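Long-range contacts in stress-induced protein 1 (Caenorhabditis elegans, PDB 4YE0), which is a developmental small heat shock protein whose chaperone activity is regulated by pH-dependent conformational changes and which probably binds unfolded proteins: residues D18-F22 with K52-T56; F22-L27 with E39-E43. All blocks are in the same frame, centred on the assembly; numbering follows the deposited sequence.

Interaction 1 (D18-F22 with K52-T56). With SO4 (sulfate ion), chain C.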
loop_
_atom_site.group_PDB
_atom_site.type_symbol
_atom_site.label_atom_id
_atom_site.label_comp_id
_atom_site.label_asym_id
_atom_site.label_seq_id
_atom_site.Cartn_x
_atom_site.Cartn_y
_atom_site.Cartn_z
ATOM N N ASP A 18 0.078 -7.998 7.157
ATOM C CA ASP A 18 -1.159 -7.236 7.027
ATOM C C ASP A 18 -1.453 -7.094 5.536
ATOM O O ASP A 18 -0.738 -6.403 4.812
ATOM C CB ASP A 18 -1.025 -5.859 7.685
ATOM C CG ASP A 18 -2.347 -5.102 7.749
ATOM O OD1 ASP A 18 -2.410 -4.092 8.482
ATOM O OD2 ASP A 18 -3.321 -5.506 7.076
ATOM N N VAL A 19 -2.527 -7.742 5.101
ATOM C CA VAL A 19 -2.813 -7.937 3.689
ATOM C C VAL A 19 -4.249 -7.478 3.345
ATOM O O VAL A 19 -4.757 -7.729 2.249
ATOM C CB VAL A 19 -2.488 -9.424 3.357
ATOM C CG1 VAL A 19 -3.530 -10.113 2.498
ATOM C CG2 VAL A 19 -1.095 -9.535 2.747
ATOM N N ALA A 20 -4.862 -6.736 4.267
ATOM C CA ALA A 20 -6.280 -6.379 4.185
ATOM C C ALA A 20 -6.622 -5.383 3.074
ATOM O O ALA A 20 -7.766 -5.326 2.627
ATOM C CB ALA A 20 -6.753 -5.835 5.526
ATOM N N ALA A 21 -5.641 -4.603 2.628
ATOM C CA ALA A 21 -5.868 -3.612 1.573
ATOM C C ALA A 21 -6.056 -4.242 0.194
ATOM O O ALA A 21 -6.340 -3.535 -0.774
ATOM C CB ALA A 21 -4.718 -2.614 1.532
ATOM N N PHE A 22 -5.891 -5.561 0.102
ATOM C CA PHE A 22 -5.962 -6.268 -1.173
ATOM C C PHE A 22 -6.958 -7.404 -1.110
ATOM O O PHE A 22 -7.170 -8.001 -0.057
ATOM C CB PHE A 22 -4.585 -6.827 -1.536
ATOM C CG PHE A 22 -3.541 -5.770 -1.689
ATOM C CD1 PHE A 22 -2.894 -5.257 -0.577
ATOM C CD2 PHE A 22 -3.236 -5.257 -2.941
ATOM C CE1 PHE A 22 -1.950 -4.256 -0.711
ATOM C CE2 PHE A 22 -2.288 -4.261 -3.082
ATOM C CZ PHE A 22 -1.644 -3.761 -1.968
ATOM N N LYS A 52 -4.398 2.876 -7.635
ATOM C CA LYS A 52 -3.416 1.837 -7.876
ATOM C C LYS A 52 -2.599 1.650 -6.598
ATOM O O LYS A 52 -2.130 2.624 -6.016
ATOM C CB LYS A 52 -2.547 2.260 -9.063
ATOM C CG LYS A 52 -1.406 1.329 -9.444
ATOM C CD LYS A 52 -0.581 1.972 -10.560
ATOM C CE LYS A 52 0.792 1.335 -10.729
ATOM N NZ LYS A 52 0.820 0.313 -11.818
ATOM N N ARG A 53 -2.470 0.401 -6.155
ATOM C CA ARG A 53 -1.744 0.045 -4.937
ATOM C C ARG A 53 -0.889 -1.168 -5.215
ATOM O O ARG A 53 -1.241 -2.006 -6.038
ATOM C CB ARG A 53 -2.700 -0.331 -3.810
ATOM C CG ARG A 53 -3.360 0.824 -3.096
ATOM C CD ARG A 53 -4.009 0.337 -1.808
ATOM N NE ARG A 53 -5.090 -0.622 -2.028
ATOM C CZ ARG A 53 -6.310 -0.300 -2.455
ATOM N NH1 ARG A 53 -6.623 0.957 -2.744
ATOM N NH2 ARG A 53 -7.231 -1.243 -2.610
ATOM N N SER A 54 0.212 -1.279 -4.484
ATOM C CA SER A 54 1.180 -2.334 -4.712
ATOM C C SER A 54 2.039 -2.534 -3.486
ATOM O O SER A 54 2.289 -1.591 -2.731
ATOM C CB SER A 54 2.092 -1.972 -5.885
ATOM O OG SER A 54 1.449 -2.190 -7.123
ATOM N N PHE A 55 2.488 -3.767 -3.295
ATOM C CA PHE A 55 3.575 -4.036 -2.370
ATOM C C PHE A 55 4.284 -5.321 -2.765
ATOM O O PHE A 55 3.706 -6.197 -3.413
ATOM C CB PHE A 55 3.092 -4.083 -0.910
ATOM C CG PHE A 55 2.613 -5.435 -0.460
ATOM C CD1 PHE A 55 1.272 -5.782 -0.564
ATOM C CD2 PHE A 55 3.501 -6.357 0.087
ATOM C CE1 PHE A 55 0.828 -7.026 -0.145
ATOM C CE2 PHE A 55 3.061 -7.601 0.506
ATOM C CZ PHE A 55 1.721 -7.936 0.391
ATOM N N THR A 56 5.553 -5.402 -2.391
ATOM C CA THR A 56 6.343 -6.602 -2.569
ATOM C C THR A 56 7.163 -6.790 -1.303
ATOM O O THR A 56 7.903 -5.895 -0.896
ATOM C CB THR A 56 7.267 -6.492 -3.794
ATOM O OG1 THR A 56 6.499 -6.104 -4.935
ATOM C CG2 THR A 56 7.959 -7.826 -4.081
HETATM S S SO4 C . -9.687 1.813 -4.372
HETATM O O1 SO4 C . -10.572 0.634 -4.524
HETATM O O2 SO4 C . -8.423 1.564 -5.094
HETATM O O3 SO4 C . -9.399 2.050 -2.938
HETATM O O4 SO4 C . -10.349 3.005 -4.950
#
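The Phe22 ring lies between Phe55 and Arg53, which approach it from opposite faces. Phe55 turns its edge to one face in an offset edge-to-face stack, the planes at 62° and the centroids 5.4 Å apart. The closest atoms of the pair are Phe22 CE1 and Phe55 CD1, at 3.6 Å. Above the other face the Arg53 guanidinium is distant, at most a weak cation-pi attraction. At the Phe22 edge, near its plane, sit Arg53 O and Ser54 N on the backbone of strand 49-60. Val19 CG2 adds an apolar contact, 4.0 Å from Phe55 CZ.

Val19 to Phe22 form a type I turn, and Arg53 grips its backbone: NH2 donates to Ala21 O over 3.1 Å, nearly along the C=O axis, and NE adds a weak second bond. The Arg53 chain bends at chi3 (-63°), leaving NH1 to reach sulfate O3 at 3.0 Å. An alanine at Arg53 is likely to leave Ala21 O without these donors and the sulfate without one of its own. The ring pair and the arginine bonds thus hold the turn against a strand that pairs antiparallel with the second subunit, the guanidinium charge probably balanced partly by the anion.

Interaction 2 (F22-L27 with E39-E43); sequences FKPEEL and EGHHE. With SO4 (sulfate ion), chain C.
Glu26 and His42 run side by side, joined by a bond of 2.9 Å from His42 ND1 to Glu26 OE2. The donor meets OE2 on the syn side, tilted 28° from the carboxylate plane, and the oxygen lies close to the imidazole plane, although carboxylate and ring are turned 66° apart. A chi1 of 165° sets the His42 ring on the far side of CB from the backbone N and alongside the glutamate. His41 N donates to Glu26 O at 3.0 Å, and the same oxygen receives a CA-H...O contact from Gly40 CA. Gly40 also brings its CA over one face of the Phe22 ring, a CH-pi contact 4.3 Å from the centroid; lacking a side chain, it admits both the ring and Leu27 CD2.

Leu27 and Gly40 form an antiparallel non-hydrogen-bonded pair, where strand 27-32 joins strand 35-45 in one sheet of the alpha-crystallin domain. Leading into it is a short 3-10 turn at Pro24 and Glu25, tightened by Glu26 N bonding to Lys23 O. Lys23 N bonds to Glu26 OE1 (2.9 Å) from above the carboxylate plane, engaging the second oxygen. Such a carboxylate would probably favour a protonated His42, whose NE2 donates to sulfate O2 over a doubtfully short 2.5 Å.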
loop_
_atom_site.group_PDB
_atom_site.type_symbol
_atom_site.label_atom_id
_atom_site.label_comp_id
_atom_site.label_asym_id
_atom_site.label_seq_id
_atom_site.Cartn_x
_atom_site.Cartn_y
_atom_site.Cartn_z
ATOM N N PHE A 22 -5.891 -5.561 0.102
ATOM C CA PHE A 22 -5.962 -6.268 -1.173
ATOM C C PHE A 22 -6.958 -7.404 -1.110
ATOM O O PHE A 22 -7.170 -8.001 -0.057
ATOM C CB PHE A 22 -4.585 -6.827 -1.536
ATOM C CG PHE A 22 -3.541 -5.770 -1.689
ATOM C CD1 PHE A 22 -2.894 -5.257 -0.577
ATOM C CD2 PHE A 22 -3.236 -5.257 -2.941
ATOM C CE1 PHE A 22 -1.950 -4.256 -0.711
ATOM C CE2 PHE A 22 -2.288 -4.261 -3.082
ATOM C CZ PHE A 22 -1.644 -3.761 -1.968
ATOM N N LYS A 23 -7.563 -7.701 -2.251
ATOM C CA LYS A 23 -8.382 -8.894 -2.379
ATOM C C LYS A 23 -7.467 -10.105 -2.557
ATOM O O LYS A 23 -6.439 -10.003 -3.223
ATOM C CB LYS A 23 -9.338 -8.766 -3.563
ATOM C CG LYS A 23 -10.525 -7.861 -3.278
ATOM C CD LYS A 23 -11.502 -7.842 -4.439
ATOM C CE LYS A 23 -12.919 -7.551 -3.958
ATOM N NZ LYS A 23 -13.842 -7.329 -5.104
ATOM N N PRO A 24 -7.829 -11.251 -1.952
ATOM C CA PRO A 24 -7.124 -12.518 -2.150
ATOM C C PRO A 24 -6.621 -12.773 -3.576
ATOM O O PRO A 24 -5.510 -13.279 -3.753
ATOM C CB PRO A 24 -8.183 -13.543 -1.752
ATOM C CG PRO A 24 -8.903 -12.870 -0.625
ATOM C CD PRO A 24 -8.858 -11.383 -0.897
ATOM N N GLU A 25 -7.420 -12.402 -4.573
ATOM C CA GLU A 25 -7.068 -12.606 -5.988
ATOM C C GLU A 25 -5.952 -11.683 -6.459
ATOM O O GLU A 25 -5.319 -11.942 -7.481
ATOM C CB GLU A 25 -8.269 -12.361 -6.901
ATOM C CG GLU A 25 -9.606 -12.774 -6.325
ATOM C CD GLU A 25 -10.439 -11.620 -5.811
ATOM O OE1 GLU A 25 -10.987 -11.738 -4.694
ATOM O OE2 GLU A 25 -10.559 -10.605 -6.528
ATOM N N GLU A 26 -5.746 -10.593 -5.730
ATOM C CA GLU A 26 -4.705 -9.619 -6.043
ATOM C C GLU A 26 -3.379 -9.948 -5.354
ATOM O O GLU A 26 -2.460 -9.128 -5.360
ATOM C CB GLU A 26 -5.170 -8.226 -5.619
ATOM C CG GLU A 26 -6.339 -7.688 -6.432
ATOM C CD GLU A 26 -6.970 -6.447 -5.819
ATOM O OE1 GLU A 26 -6.745 -6.175 -4.619
ATOM O OE2 GLU A 26 -7.699 -5.739 -6.541
ATOM N N LEU A 27 -3.273 -11.142 -4.774
ATOM C CA LEU A 27 -2.092 -11.529 -4.022
ATOM C C LEU A 27 -1.374 -12.713 -4.642
ATOM O O LEU A 27 -2.002 -13.631 -5.165
ATOM C CB LEU A 27 -2.474 -11.847 -2.580
ATOM C CG LEU A 27 -2.904 -10.609 -1.796
ATOM C CD1 LEU A 27 -3.744 -11.015 -0.599
ATOM C CD2 LEU A 27 -1.696 -9.779 -1.364
ATOM N N GLU A 39 3.493 -10.629 -2.970
ATOM C CA GLU A 39 3.158 -9.468 -3.787
ATOM C C GLU A 39 1.663 -9.195 -3.784
ATOM O O GLU A 39 0.852 -10.120 -3.809
ATOM C CB GLU A 39 3.603 -9.690 -5.235
ATOM C CG GLU A 39 5.081 -9.455 -5.469
ATOM C CD GLU A 39 5.478 -9.612 -6.925
ATOM O OE1 GLU A 39 4.735 -9.138 -7.812
ATOM O OE2 GLU A 39 6.544 -10.206 -7.184
ATOM N N GLY A 40 1.315 -7.916 -3.776
ATOM C CA GLY A 40 -0.065 -7.476 -3.916
ATOM C C GLY A 40 -0.140 -6.389 -4.969
ATOM O O GLY A 40 0.685 -5.476 -4.978
ATOM N N HIS A 41 -1.108 -6.496 -5.874
ATOM C CA HIS A 41 -1.347 -5.449 -6.859
ATOM C C HIS A 41 -2.836 -5.189 -7.022
ATOM O O HIS A 41 -3.598 -6.077 -7.413
ATOM C CB HIS A 41 -0.721 -5.791 -8.212
ATOM C CG HIS A 41 -0.799 -4.669 -9.204
ATOM N ND1 HIS A 41 -1.053 -4.868 -10.544
ATOM C CD2 HIS A 41 -0.682 -3.330 -9.041
ATOM C CE1 HIS A 41 -1.072 -3.703 -11.165
ATOM N NE2 HIS A 41 -0.850 -2.752 -10.275
ATOM N N HIS A 42 -3.240 -3.966 -6.701
ATOM C CA HIS A 42 -4.604 -3.518 -6.918
ATOM C C HIS A 42 -4.577 -2.341 -7.887
ATOM O O HIS A 42 -3.805 -1.399 -7.705
ATOM C CB HIS A 42 -5.244 -3.112 -5.594
ATOM C CG HIS A 42 -6.503 -2.326 -5.755
ATOM N ND1 HIS A 42 -7.729 -2.919 -5.969
ATOM C CD2 HIS A 42 -6.726 -0.991 -5.749
ATOM C CE1 HIS A 42 -8.654 -1.982 -6.083
ATOM N NE2 HIS A 42 -8.071 -0.805 -5.954
ATOM N N GLU A 43 -5.421 -2.408 -8.912
ATOM C CA GLU A 43 -5.472 -1.393 -9.957
ATOM C C GLU A 43 -6.917 -1.219 -10.410
ATOM O O GLU A 43 -7.495 -2.117 -11.024
ATOM C CB GLU A 43 -4.586 -1.810 -11.130
ATOM C CG GLU A 43 -4.464 -0.774 -12.236
ATOM C CD GLU A 43 -3.384 -1.124 -13.243
ATOM O OE1 GLU A 43 -3.159 -2.330 -13.490
ATOM O OE2 GLU A 43 -2.758 -0.192 -13.792
HETATM S S SO4 C . -9.687 1.813 -4.372
HETATM O O1 SO4 C . -10.572 0.634 -4.524
HETATM O O2 SO4 C . -8.423 1.564 -5.094
HETATM O O3 SO4 C . -9.399 2.050 -2.938
HETATM O O4 SO4 C . -10.349 3.005 -4.950
#

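How the interactions relate
The two contacts lie about 6 Å apart, centre to centre, and share Phe22. Along the chain the order is 18-22, 22-27, 39-43, 52-56, so interaction 2 falls within the span that interaction 1 brackets. Both pack the connection between strands 12-18 and 27-32 against neighbouring strands 35-45 and 49-60, themselves joined by backbone bonds such as Arg53 N to His42 O. They thereby seat the crossing between the two sheets of the alpha-crystallin beta-sandwich. A sulfate, probably from the crystallisation liquor, touches both contacts and also Ser51. At interaction 1 the sheet runs on into the second subunit, whereas interaction 2 lies on the surface within a single chain.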